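PDB 6SJ9: proteasome accessory factor B/C (PafBC) from Paenarthrobacter aurescens, which probably acts as a transcriptional regulator of the bacterial DNA damage response, combining winged helix-turn-helix regions likely to bind DNA with WYL domains. Local coordinates for residues R260-S265 with E286-E291; L437-D442 with R526-D531; V586-E591 with E645-E650. All coordinates share one frame; numbering follows the deposited sequence.

Interaction 1: R260-S265 with E286-E291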
ATOM      1  N   ARG A 260     -12.111   0.795  15.169  1.00 65.89           N
ATOM      2  CA  ARG A 260     -12.461   1.631  16.320  1.00 67.61           C
ATOM      3  C   ARG A 260     -11.973   3.058  16.145  1.00 69.16           C
ATOM      4  O   ARG A 260     -12.564   3.986  16.700  1.00 68.63           O
ATOM      5  CB  ARG A 260     -11.907   1.026  17.609  1.00 66.07           C
ATOM      6  CG  ARG A 260     -12.661  -0.185  18.096  1.00 65.48           C
ATOM      7  CD  ARG A 260     -11.918  -0.973  19.137  1.00 64.88           C
ATOM      8  NE  ARG A 260     -12.778  -2.024  19.691  1.00 66.44           N
ATOM      9  CZ  ARG A 260     -13.551  -1.830  20.755  1.00 71.24           C
ATOM     10  NH1 ARG A 260     -13.545  -0.642  21.359  1.00 68.43           N
ATOM     11  NH2 ARG A 260     -14.336  -2.801  21.222  1.00 77.67           N
ATOM     12  N   LYS A 261     -10.913   3.247  15.358  1.00 71.77           N
ATOM     13  CA  LYS A 261     -10.444   4.589  15.030  1.00 73.96           C
ATOM     14  C   LYS A 261     -11.536   5.402  14.339  1.00 71.64           C
ATOM     15  O   LYS A 261     -11.564   6.626  14.457  1.00 69.25           O
ATOM     16  CB  LYS A 261      -9.197   4.451  14.152  1.00 75.47           C
ATOM     17  CG  LYS A 261      -7.917   4.359  14.974  1.00 81.12           C
ATOM     18  CD  LYS A 261      -6.631   4.340  14.151  1.00 84.72           C
ATOM     19  CE  LYS A 261      -5.466   3.867  15.066  1.00 89.16           C
ATOM     20  NZ  LYS A 261      -4.248   3.295  14.362  1.00 90.51           N
ATOM     21  N   LYS A 262     -12.449   4.746  13.633  1.00 71.68           N
ATOM     22  CA  LYS A 262     -13.531   5.420  12.919  1.00 71.09           C
ATOM     23  C   LYS A 262     -14.806   5.609  13.747  1.00 72.28           C
ATOM     24  O   LYS A 262     -15.777   6.173  13.228  1.00 73.19           O
ATOM     25  CB  LYS A 262     -13.882   4.663  11.633  1.00 69.71           C
ATOM     26  CG  LYS A 262     -12.815   4.669  10.622  1.00 69.48           C
ATOM     27  CD  LYS A 262     -13.324   4.152   9.272  1.00 71.22           C
ATOM     28  CE  LYS A 262     -14.024   2.794   9.387  1.00 72.13           C
ATOM     29  NZ  LYS A 262     -14.381   2.232   8.036  1.00 71.40           N
ATOM     30  N   ALA A 263     -14.854   5.131  14.988  1.00 70.50           N
ATOM     31  CA  ALA A 263     -16.118   5.052  15.708  1.00 71.07           C
ATOM     32  C   ALA A 263     -16.584   6.422  16.208  1.00 75.28           C
ATOM     33  O   ALA A 263     -15.845   7.132  16.897  1.00 76.32           O
ATOM     34  CB  ALA A 263     -15.981   4.073  16.869  1.00 67.37           C
ATOM     35  N   THR A 264     -17.840   6.770  15.896  1.00 75.07           N
ATOM     36  CA  THR A 264     -18.450   8.007  16.383  1.00 73.96           C
ATOM     37  C   THR A 264     -18.996   7.868  17.792  1.00 77.70           C
ATOM     38  O   THR A 264     -19.179   8.877  18.482  1.00 80.38           O
ATOM     39  CB  THR A 264     -19.601   8.439  15.478  1.00 75.20           C
ATOM     40  OG1 THR A 264     -20.597   7.412  15.476  1.00 75.03           O
ATOM     41  CG2 THR A 264     -19.125   8.675  14.038  1.00 77.28           C
ATOM     42  N   SER A 265     -19.350   6.660  18.207  1.00 79.68           N
ATOM     43  CA  SER A 265     -19.789   6.450  19.577  1.00 83.37           C
ATOM     44  C   SER A 265     -19.347   5.064  20.002  1.00 83.92           C
ATOM     45  O   SER A 265     -19.170   4.178  19.169  1.00 80.46           O
ATOM     46  CB  SER A 265     -21.304   6.603  19.734  1.00 84.39           C
ATOM     47  OG  SER A 265     -21.957   5.459  19.231  1.00 84.54           O
ATOM     48  N   GLU A 286     -21.170  -1.388  -0.000  1.00 59.62           N
ATOM     49  CA  GLU A 286     -20.350  -2.496  -0.468  1.00 59.76           C
ATOM     50  C   GLU A 286     -18.939  -2.351   0.053  1.00 53.89           C
ATOM     51  O   GLU A 286     -18.289  -3.346   0.380  1.00 52.16           O
ATOM     52  CB  GLU A 286     -20.345  -2.601  -1.995  1.00 61.77           C
ATOM     53  CG  GLU A 286     -21.669  -3.080  -2.491  1.00 68.47           C
ATOM     54  CD  GLU A 286     -21.989  -4.438  -1.913  1.00 76.82           C
ATOM     55  OE1 GLU A 286     -21.047  -5.261  -1.758  1.00 77.72           O
ATOM     56  OE2 GLU A 286     -23.181  -4.680  -1.599  1.00 84.12           O
ATOM     57  N   GLN A 287     -18.464  -1.119   0.171  1.00 53.63           N
ATOM     58  CA  GLN A 287     -17.118  -0.907   0.672  1.00 55.46           C
ATOM     59  C   GLN A 287     -17.013  -1.304   2.139  1.00 58.25           C
ATOM     60  O   GLN A 287     -16.083  -2.032   2.517  1.00 57.92           O
ATOM     61  CB  GLN A 287     -16.707   0.542   0.483  1.00 62.35           C
ATOM     62  CG  GLN A 287     -15.229   0.676   0.613  1.00 72.39           C
ATOM     63  CD  GLN A 287     -14.784   2.087   0.592  1.00 81.92           C
ATOM     64  OE1 GLN A 287     -15.540   2.970   0.170  1.00 86.04           O
ATOM     65  NE2 GLN A 287     -13.521   2.324   0.988  1.00 84.07           N
ATOM     66  N   LEU A 288     -17.971  -0.850   2.980  1.00 54.64           N
ATOM     67  CA  LEU A 288     -17.956  -1.229   4.393  1.00 54.01           C
ATOM     68  C   LEU A 288     -18.149  -2.729   4.572  1.00 54.13           C
ATOM     69  O   LEU A 288     -17.518  -3.333   5.435  1.00 53.61           O
ATOM     70  CB  LEU A 288     -19.034  -0.474   5.174  1.00 52.38           C
ATOM     71  CG  LEU A 288     -18.994  -0.695   6.677  1.00 52.04           C
ATOM     72  CD1 LEU A 288     -17.579  -0.397   7.171  1.00 47.12           C
ATOM     73  CD2 LEU A 288     -19.994   0.198   7.416  1.00 52.73           C
ATOM     74  N   ALA A 289     -19.008  -3.349   3.759  1.00 54.96           N
ATOM     75  CA  ALA A 289     -19.284  -4.775   3.949  1.00 55.23           C
ATOM     76  C   ALA A 289     -18.055  -5.625   3.659  1.00 51.89           C
ATOM     77  O   ALA A 289     -17.805  -6.623   4.353  1.00 51.83           O
ATOM     78  CB  ALA A 289     -20.447  -5.237   3.064  1.00 55.09           C
ATOM     79  N   GLU A 290     -17.291  -5.267   2.627  1.00 46.63           N
ATOM     80  CA  GLU A 290     -16.057  -5.992   2.366  1.00 44.79           C
ATOM     81  C   GLU A 290     -15.117  -5.867   3.550  1.00 43.51           C
ATOM     82  O   GLU A 290     -14.526  -6.850   3.974  1.00 44.82           O
ATOM     83  CB  GLU A 290     -15.393  -5.499   1.078  1.00 48.13           C
ATOM     84  CG  GLU A 290     -14.098  -6.276   0.780  1.00 49.83           C
ATOM     85  CD  GLU A 290     -13.468  -5.913  -0.565  1.00 48.30           C
ATOM     86  OE1 GLU A 290     -14.118  -5.198  -1.331  1.00 47.67           O
ATOM     87  OE2 GLU A 290     -12.317  -6.333  -0.849  1.00 49.46           O
ATOM     88  N   GLU A 291     -14.997  -4.673   4.125  1.00 44.64           N
ATOM     89  CA  GLU A 291     -14.147  -4.523   5.294  1.00 45.65           C
ATOM     90  C   GLU A 291     -14.658  -5.387   6.447  1.00 47.14           C
ATOM     91  O   GLU A 291     -13.888  -6.127   7.079  1.00 49.67           O
ATOM     92  CB  GLU A 291     -14.072  -3.046   5.721  1.00 43.08           C
ATOM     93  CG  GLU A 291     -13.239  -2.880   6.988  1.00 43.72           C
ATOM     94  CD  GLU A 291     -13.317  -1.488   7.580  1.00 52.83           C
ATOM     95  OE1 GLU A 291     -13.935  -0.614   6.949  1.00 56.52           O
ATOM     96  OE2 GLU A 291     -12.809  -1.277   8.707  1.00 55.19           O
TER
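Lys262 reaches across to Glu291, and almost everything the two segments share hangs on that one ion pair. The ammonium nitrogen Lys262 NZ donates to Glu291 OE1 at 3.1 Å, and the lone pair it meets is the syn one, on the side of the second carboxylate oxygen. The two side chains come from opposite directions. Glu291 holds CG anti to its own nitrogen (chi1 177°) and runs straight on from there, while the lysine chain kinks at its third torsion (chi3 -52°), a bend that carries NZ onto the acid. The other carboxylate oxygen, OE2, sits 3.9 Å from Lys262 NZ and takes its bond from the hydroxyl of Tyr295, so the carboxylate is held at both oxygens and its rotation is restrained.

The contact belongs to a ferredoxin-like βαββαβ unit in the first WCX domain. Lys262 lies at the turn just after the first helix, 257-261, leading into strand 263-268, and Glu291 lies on the second helix, 285-294. The ion pair therefore ties the turn that follows helix 257-261 to the flank of helix 285-294.

Its packed side is the helix 285-294. Leu288, one turn before Glu291, is buried: it rests on Ala247 and Phe282 of the sheet and on Leu307 of helix 305-323. Only its CD1 comes near the lysine, 4.2 Å from Lys262 NZ. Glu291 is buried as well, where a charge would lose solvation; the ammonium group of Lys262 and the Tyr295 hydroxyl probably help to offset that cost.

The other side is much looser. Lys262 is solvent-exposed, and the nearest alpha carbons, those of Lys262 and Leu288, stay 11.7 Å apart. Lys262 and Glu291 both extend into the gap, and only their ends meet.

Interaction 2: L437-D442 with R526-D531; sequences LAMLGD and RLYSLD
Met439, modelled as selenomethionine, crosses both Tyr528 and Leu530 at about a right angle, making a Met-aromatic contact with the first and an apolar one with the second. It brings the end of helix 427-441, in the PafC helix-turn-helix region, against strand 517-530, the middle strand of the Sm-fold sheet in the second WYL domain. Its chain bends at chi2 (-63°) and chi3 (-94°), which lays the selenium beside Leu530, with SE 3.6 Å from Leu530 CD2, and turns the methyl group onward to the tyrosine. Met439 CE comes to 4.0 Å from Tyr528 CE2, while SE stands 5.4 Å from the centre of the Tyr528 ring, 51° off its normal. The ring is fixed by more than this touch: its hydroxyl bonds to Asn548, and Arg577 makes a cation-pi contact with it.

At the end of the helix Asp442 faces Arg526 without a direct salt bridge. Asp442 has its own with Arg577, and Arg526 pairs with Glu537 and Glu346. Water fills the gap in the guanidinium plane, accepting from Arg526 NH1 at 2.7 Å and donating to Asp442 OD2 at 2.9 Å.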
ATOM      1  N   LEU A 437       8.490   6.423   2.832  1.00 35.99           N
ATOM      2  CA  LEU A 437       9.219   7.408   2.064  1.00 36.90           C
ATOM      3  C   LEU A 437      10.723   7.209   2.198  1.00 42.31           C
ATOM      4  O   LEU A 437      11.463   7.461   1.244  1.00 42.83           O
ATOM      5  CB  LEU A 437       8.828   8.833   2.507  1.00 32.30           C
ATOM      6  CG  LEU A 437       7.376   9.222   2.154  1.00 32.64           C
ATOM      7  CD1 LEU A 437       6.995  10.479   2.910  1.00 31.78           C
ATOM      8  CD2 LEU A 437       7.228   9.484   0.641  1.00 28.66           C
ATOM      9  N   ALA A 438      11.207   6.783   3.367  1.00 38.47           N
ATOM     10  CA  ALA A 438      12.653   6.619   3.489  1.00 39.77           C
ATOM     11  C   ALA A 438      13.150   5.426   2.675  1.00 38.25           C
ATOM     12  O   ALA A 438      14.266   5.460   2.134  1.00 38.91           O
ATOM     13  CB  ALA A 438      13.065   6.544   4.961  1.00 41.54           C
HETATM   14  N   MSE A 439      12.350   4.374   2.561  1.00 37.62           N
HETATM   15  CA  MSE A 439      12.735   3.276   1.674  1.00 35.31           C
HETATM   16  C   MSE A 439      12.753   3.793   0.213  1.00 36.21           C
HETATM   17  O   MSE A 439      13.704   3.537  -0.535  1.00 35.25           O
HETATM   18  CB  MSE A 439      11.779   2.115   1.830  1.00 35.49           C
HETATM   19  CG  MSE A 439      11.858   1.364   3.157  1.00 47.50           C
HETATM   20 SE   MSE A 439      13.658   0.523   3.372  1.00 62.77          SE
HETATM   21  CE  MSE A 439      13.354  -1.246   2.683  1.00 58.79           C
ATOM     22  N   LEU A 440      11.701   4.526  -0.195  1.00 33.19           N
ATOM     23  CA  LEU A 440      11.705   5.122  -1.535  1.00 36.27           C
ATOM     24  C   LEU A 440      12.918   6.024  -1.730  1.00 35.02           C
ATOM     25  O   LEU A 440      13.515   6.046  -2.807  1.00 34.70           O
ATOM     26  CB  LEU A 440      10.419   5.921  -1.806  1.00 34.44           C
ATOM     27  CG  LEU A 440       9.152   5.068  -1.908  1.00 36.70           C
ATOM     28  CD1 LEU A 440       7.886   5.944  -2.083  1.00 34.83           C
ATOM     29  CD2 LEU A 440       9.294   4.086  -3.102  1.00 35.00           C
ATOM     30  N   GLY A 441      13.296   6.764  -0.689  1.00 33.74           N
ATOM     31  CA  GLY A 441      14.443   7.650  -0.770  1.00 39.14           C
ATOM     32  C   GLY A 441      15.772   6.931  -0.809  1.00 43.58           C
ATOM     33  O   GLY A 441      16.776   7.519  -1.222  1.00 41.64           O
ATOM     34  N   ASP A 442      15.797   5.664  -0.425  1.00 41.06           N
ATOM     35  CA  ASP A 442      17.032   4.902  -0.473  1.00 39.86           C
ATOM     36  C   ASP A 442      17.248   4.140  -1.806  1.00 39.64           C
ATOM     37  O   ASP A 442      18.249   3.447  -1.944  1.00 42.56           O
ATOM     38  CB  ASP A 442      17.061   3.951   0.738  1.00 40.19           C
ATOM     39  CG  ASP A 442      18.452   3.434   1.041  1.00 47.13           C
ATOM     40  OD1 ASP A 442      19.371   4.283   1.050  1.00 51.57           O
ATOM     41  OD2 ASP A 442      18.627   2.216   1.304  1.00 46.59           O
ATOM     42  N   ARG A 526      23.222  -5.641   2.530  1.00 34.62           N
ATOM     43  CA  ARG A 526      22.823  -4.373   3.137  1.00 37.08           C
ATOM     44  C   ARG A 526      22.256  -4.618   4.516  1.00 37.15           C
ATOM     45  O   ARG A 526      21.477  -5.549   4.719  1.00 41.45           O
ATOM     46  CB  ARG A 526      21.735  -3.664   2.312  1.00 35.19           C
ATOM     47  CG  ARG A 526      22.312  -2.967   1.106  1.00 40.59           C
ATOM     48  CD  ARG A 526      21.224  -2.148   0.413  1.00 40.76           C
ATOM     49  NE  ARG A 526      20.293  -3.062  -0.276  1.00 42.55           N
ATOM     50  CZ  ARG A 526      19.339  -2.627  -1.086  1.00 39.96           C
ATOM     51  NH1 ARG A 526      19.197  -1.297  -1.290  1.00 41.21           N
ATOM     52  NH2 ARG A 526      18.567  -3.500  -1.694  1.00 38.26           N
ATOM     53  N   LEU A 527      22.600  -3.744   5.422  1.00 37.37           N
ATOM     54  CA  LEU A 527      22.051  -3.687   6.760  1.00 44.18           C
ATOM     55  C   LEU A 527      21.206  -2.413   6.864  1.00 42.01           C
ATOM     56  O   LEU A 527      21.688  -1.331   6.525  1.00 44.53           O
ATOM     57  CB  LEU A 527      23.216  -3.689   7.730  1.00 46.52           C
ATOM     58  CG  LEU A 527      23.147  -3.937   9.207  1.00 49.23           C
ATOM     59  CD1 LEU A 527      22.387  -5.190   9.505  1.00 46.83           C
ATOM     60  CD2 LEU A 527      24.625  -4.010   9.646  1.00 51.41           C
ATOM     61  N   TYR A 528      19.937  -2.546   7.229  1.00 40.18           N
ATOM     62  CA  TYR A 528      19.012  -1.403   7.226  1.00 39.91           C
ATOM     63  C   TYR A 528      17.982  -1.619   8.323  1.00 44.46           C
ATOM     64  O   TYR A 528      17.743  -2.760   8.747  1.00 38.98           O
ATOM     65  CB  TYR A 528      18.332  -1.219   5.844  1.00 34.04           C
ATOM     66  CG  TYR A 528      17.515  -2.427   5.465  1.00 35.87           C
ATOM     67  CD1 TYR A 528      18.136  -3.568   4.960  1.00 35.87           C
ATOM     68  CD2 TYR A 528      16.141  -2.456   5.635  1.00 35.04           C
ATOM     69  CE1 TYR A 528      17.371  -4.707   4.628  1.00 32.83           C
ATOM     70  CE2 TYR A 528      15.393  -3.543   5.313  1.00 36.52           C
ATOM     71  CZ  TYR A 528      16.009  -4.689   4.802  1.00 35.02           C
ATOM     72  OH  TYR A 528      15.222  -5.795   4.484  1.00 35.97           O
ATOM     73  N   SER A 529      17.420  -0.507   8.833  1.00 46.19           N
ATOM     74  CA  SER A 529      16.376  -0.571   9.844  1.00 48.31           C
ATOM     75  C   SER A 529      15.066   0.004   9.337  1.00 47.54           C
ATOM     76  O   SER A 529      15.051   0.918   8.518  1.00 51.71           O
ATOM     77  CB  SER A 529      16.800   0.154  11.120  1.00 52.75           C
ATOM     78  OG  SER A 529      17.295   1.417  10.768  1.00 58.90           O
ATOM     79  N   LEU A 530      13.978  -0.495   9.904  1.00 47.98           N
ATOM     80  CA  LEU A 530      12.621  -0.051   9.610  1.00 54.94           C
ATOM     81  C   LEU A 530      11.779  -0.249  10.851  1.00 56.99           C
ATOM     82  O   LEU A 530      11.806  -1.341  11.425  1.00 54.96           O
ATOM     83  CB  LEU A 530      11.951  -0.867   8.502  1.00 56.50           C
ATOM     84  CG  LEU A 530      12.440  -0.761   7.098  1.00 58.87           C
ATOM     85  CD1 LEU A 530      11.624  -1.707   6.269  1.00 60.36           C
ATOM     86  CD2 LEU A 530      12.247   0.667   6.700  1.00 55.99           C
ATOM     87  N   ASP A 531      11.040   0.780  11.264  1.00 61.08           N
ATOM     88  CA  ASP A 531      10.142   0.630  12.414  1.00 60.73           C
ATOM     89  C   ASP A 531      10.898   0.097  13.627  1.00 57.36           C
ATOM     90  O   ASP A 531      10.520  -0.916  14.208  1.00 57.74           O
ATOM     91  CB  ASP A 531       8.957  -0.291  12.081  1.00 64.52           C
ATOM     92  CG  ASP A 531       7.836  -0.207  13.136  1.00 69.85           C
ATOM     93  OD1 ASP A 531       7.837   0.775  13.916  1.00 72.35           O
ATOM     94  OD2 ASP A 531       6.994  -1.132  13.223  1.00 71.43           O
TER
HETATM   95  O   HOH W   1      20.511   0.833  -0.357  1.00 54.76           O
HETATM   96  O   HOH W   2      17.319   0.701  -2.656  1.00 56.03           O

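Interaction 3: V586-E591 with E645-E650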
ATOM      1  N   VAL A 586       3.928 -19.426   4.534  1.00 51.69           N
ATOM      2  CA  VAL A 586       3.200 -20.680   4.439  1.00 53.81           C
ATOM      3  C   VAL A 586       2.655 -20.782   3.015  1.00 54.03           C
ATOM      4  O   VAL A 586       2.089 -19.824   2.481  1.00 56.04           O
ATOM      5  CB  VAL A 586       2.108 -20.788   5.517  1.00 60.75           C
ATOM      6  CG1 VAL A 586       1.999 -19.518   6.260  1.00 61.67           C
ATOM      7  CG2 VAL A 586       0.792 -21.175   4.941  1.00 65.21           C
ATOM      8  N   LEU A 587       2.857 -21.922   2.389  1.00 57.70           N
ATOM      9  CA  LEU A 587       2.440 -22.148   1.009  1.00 58.38           C
ATOM     10  C   LEU A 587       0.995 -22.644   0.945  1.00 58.20           C
ATOM     11  O   LEU A 587       0.608 -23.549   1.688  1.00 60.00           O
ATOM     12  CB  LEU A 587       3.410 -23.136   0.365  1.00 62.47           C
ATOM     13  CG  LEU A 587       3.343 -23.360  -1.144  1.00 66.69           C
ATOM     14  CD1 LEU A 587       2.278 -24.382  -1.520  1.00 68.66           C
ATOM     15  CD2 LEU A 587       3.143 -22.012  -1.877  1.00 65.23           C
ATOM     16  N   VAL A 588       0.167 -21.984   0.143  1.00 56.84           N
ATOM     17  CA  VAL A 588      -1.268 -22.246   0.108  1.00 57.42           C
ATOM     18  C   VAL A 588      -1.685 -22.372  -1.349  1.00 58.84           C
ATOM     19  O   VAL A 588      -1.150 -21.676  -2.213  1.00 59.64           O
ATOM     20  CB  VAL A 588      -2.076 -21.136   0.807  1.00 56.09           C
ATOM     21  CG1 VAL A 588      -3.544 -21.399   0.688  1.00 54.62           C
ATOM     22  CG2 VAL A 588      -1.660 -20.998   2.266  1.00 54.81           C
ATOM     23  N   CYS A 589      -2.567 -23.312  -1.637  1.00 59.55           N
ATOM     24  CA  CYS A 589      -3.147 -23.474  -2.961  1.00 59.77           C
ATOM     25  C   CYS A 589      -4.586 -22.980  -2.906  1.00 60.62           C
ATOM     26  O   CYS A 589      -5.355 -23.432  -2.055  1.00 62.42           O
ATOM     27  CB  CYS A 589      -3.077 -24.936  -3.400  1.00 64.39           C
ATOM     28  SG  CYS A 589      -3.691 -25.164  -5.045  1.00 70.28           S
ATOM     29  N   LEU A 590      -4.923 -22.012  -3.765  1.00 58.06           N
ATOM     30  CA  LEU A 590      -6.217 -21.336  -3.807  1.00 54.39           C
ATOM     31  C   LEU A 590      -6.937 -21.709  -5.085  1.00 53.91           C
ATOM     32  O   LEU A 590      -6.293 -21.974  -6.101  1.00 54.14           O
ATOM     33  CB  LEU A 590      -6.067 -19.789  -3.803  1.00 50.03           C
ATOM     34  CG  LEU A 590      -5.325 -19.107  -2.678  1.00 47.66           C
ATOM     35  CD1 LEU A 590      -5.198 -17.584  -2.911  1.00 48.46           C
ATOM     36  CD2 LEU A 590      -5.951 -19.415  -1.343  1.00 51.64           C
ATOM     37  N   GLU A 591      -8.269 -21.678  -5.049  1.00 56.11           N
ATOM     38  CA  GLU A 591      -9.069 -21.530  -6.258  1.00 55.05           C
ATOM     39  C   GLU A 591      -9.675 -20.127  -6.266  1.00 54.35           C
ATOM     40  O   GLU A 591     -10.219 -19.672  -5.260  1.00 52.86           O
ATOM     41  CB  GLU A 591     -10.185 -22.561  -6.370  1.00 56.76           C
ATOM     42  CG  GLU A 591     -11.018 -22.353  -7.642  1.00 60.17           C
ATOM     43  CD  GLU A 591     -12.088 -23.413  -7.845  1.00 64.16           C
ATOM     44  OE1 GLU A 591     -12.175 -24.335  -7.012  1.00 66.60           O
ATOM     45  OE2 GLU A 591     -12.856 -23.312  -8.820  1.00 65.01           O
ATOM     46  N   GLU A 645      -5.092 -28.891   3.936  1.00 75.26           N
ATOM     47  CA  GLU A 645      -6.419 -29.158   4.483  1.00 76.42           C
ATOM     48  C   GLU A 645      -6.619 -28.501   5.848  1.00 72.99           C
ATOM     49  O   GLU A 645      -7.722 -28.037   6.173  1.00 71.20           O
ATOM     50  CB  GLU A 645      -6.642 -30.677   4.586  1.00 79.49           C
ATOM     51  CG  GLU A 645      -7.993 -31.056   5.155  1.00 81.47           C
ATOM     52  CD  GLU A 645      -9.176 -30.636   4.277  1.00 86.98           C
ATOM     53  OE1 GLU A 645      -8.987 -30.337   3.075  1.00 88.08           O
ATOM     54  OE2 GLU A 645     -10.311 -30.571   4.806  1.00 90.97           O
ATOM     55  N   SER A 646      -5.583 -28.502   6.682  1.00 71.55           N
ATOM     56  CA  SER A 646      -5.715 -27.895   7.996  1.00 74.01           C
ATOM     57  C   SER A 646      -6.162 -26.439   7.867  1.00 75.58           C
ATOM     58  O   SER A 646      -7.191 -26.039   8.435  1.00 76.92           O
ATOM     59  CB  SER A 646      -4.384 -28.020   8.744  1.00 72.20           C
ATOM     60  OG  SER A 646      -3.324 -27.540   7.931  1.00 75.72           O
ATOM     61  N   LEU A 647      -5.464 -25.664   7.022  1.00 72.71           N
ATOM     62  CA  LEU A 647      -5.801 -24.254   6.845  1.00 67.55           C
ATOM     63  C   LEU A 647      -7.181 -24.081   6.236  1.00 66.13           C
ATOM     64  O   LEU A 647      -7.924 -23.182   6.643  1.00 65.94           O
ATOM     65  CB  LEU A 647      -4.749 -23.568   5.966  1.00 66.47           C
ATOM     66  CG  LEU A 647      -3.348 -23.427   6.553  1.00 67.70           C
ATOM     67  CD1 LEU A 647      -2.497 -22.519   5.714  1.00 64.43           C
ATOM     68  CD2 LEU A 647      -3.469 -22.847   7.945  1.00 72.43           C
ATOM     69  N   ARG A 648      -7.583 -24.978   5.325  1.00 67.50           N
ATOM     70  CA  ARG A 648      -8.908 -24.841   4.717  1.00 69.41           C
ATOM     71  C   ARG A 648     -10.027 -24.917   5.750  1.00 74.72           C
ATOM     72  O   ARG A 648     -10.979 -24.123   5.709  1.00 73.57           O
ATOM     73  CB  ARG A 648      -9.126 -25.912   3.647  1.00 67.86           C
ATOM     74  CG  ARG A 648     -10.550 -25.932   3.118  1.00 65.40           C
ATOM     75  CD  ARG A 648     -10.845 -27.195   2.341  1.00 64.24           C
ATOM     76  NE  ARG A 648     -12.212 -27.242   1.835  1.00 63.81           N
ATOM     77  CZ  ARG A 648     -12.731 -28.280   1.179  1.00 71.26           C
ATOM     78  NH1 ARG A 648     -11.995 -29.357   0.948  1.00 71.51           N
ATOM     79  NH2 ARG A 648     -13.987 -28.241   0.748  1.00 76.92           N
ATOM     80  N   GLN A 649      -9.963 -25.917   6.640  1.00 77.68           N
ATOM     81  CA  GLN A 649     -11.016 -26.106   7.639  1.00 78.44           C
ATOM     82  C   GLN A 649     -10.963 -25.028   8.711  1.00 71.71           C
ATOM     83  O   GLN A 649     -12.006 -24.577   9.205  1.00 68.53           O
ATOM     84  CB  GLN A 649     -10.904 -27.494   8.276  1.00 82.76           C
ATOM     85  CG  GLN A 649     -11.124 -28.622   7.296  1.00 90.01           C
ATOM     86  CD  GLN A 649     -11.337 -29.963   7.984  1.00100.87           C
ATOM     87  OE1 GLN A 649     -11.364 -30.049   9.218  1.00104.29           O
ATOM     88  NE2 GLN A 649     -11.487 -31.018   7.187  1.00103.79           N
ATOM     89  N   GLU A 650      -9.751 -24.595   9.064  1.00 69.04           N
ATOM     90  CA  GLU A 650      -9.604 -23.514  10.024  1.00 77.42           C
ATOM     91  C   GLU A 650     -10.249 -22.230   9.499  1.00 75.18           C
ATOM     92  O   GLU A 650     -10.774 -21.436  10.287  1.00 73.93           O
ATOM     93  CB  GLU A 650      -8.119 -23.316  10.315  1.00 86.14           C
ATOM     94  CG  GLU A 650      -7.802 -22.456  11.518  1.00 96.14           C
ATOM     95  CD  GLU A 650      -6.297 -22.263  11.709  1.00104.02           C
ATOM     96  OE1 GLU A 650      -5.501 -23.081  11.183  1.00106.94           O
ATOM     97  OE2 GLU A 650      -5.912 -21.303  12.411  1.00106.97           O
TER
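Behind Leu647, the residue that meets Val586 and Val588, the helix clasps itself: Gln649 NE2 donates to Glu645 OE2 at 2.7 Å. The N-H to acceptor angle is 142°, the carboxylate offers its anti lone pair, and the acceptor is tilted out of the amide plane of Gln649, so the bond is short but bent. It spans one helical turn, alongside the backbone bond from Gln649 N to Glu645 O. On the other carboxylate oxygen, Arg648 NH1 lies 3.8 Å from Glu645 OE1, a long ion pair; the firmer partner of Arg648 is Asp322 in helix 305-323, reached through NE. Glu645 and Gln649 are exposed.

The side turned to the strand is wholly apolar and rests on one methyl group. With CG of Leu647 anti to the carbonyl carbon (chi1 -67°) and chi2 extended (-169°), CD1 points at both valines. Val586 and Leu647 reach for each other tip to tip, Val586 CG2 and Leu647 CD1 meeting at 3.6 Å. Val588 comes in obliquely instead, its CG2 3.9 Å from the same CD1. These two valines are two residues apart, with Leu587 between them pointing its side chain away from the helix, so the leucine methyl bridges neighbouring positions on one face of the strand.

Leu628 of helix 627-634 touches both Leu647 and Val588, while Ile641 and Phe622 of the adjacent strands also lie against Val588. Leu647 thus joins an apolar cluster formed by the sheet and helix 627-634. Strand 586-592 is the first strand of a four-stranded antiparallel sheet in order 2-3-1-4, and helix 645-659 follows its last strand: this is the ferredoxin-like βαββαβ fold of the second WCX domain, with an additional helix at its C-terminal end.

Going along the chain from the N terminus, the three contacts come in series, none nested in or crossing another. Interaction 1 closes a short loop of 20 residues inside the first WCX domain, between the turn after helix 257-261 and helix 285-294. Interaction 2 spans 83 residues and is the one that joins different family regions, the PafC helix-turn-helix part and the second WYL domain. Interaction 3 closes 53 residues within the second WCX domain, bringing its first strand and final helix together. Interactions 1 and 3 thus tie up two copies of one fold at different places, their centres 28 Å apart, whereas interaction 2 lies across the chain's centre from interaction 1.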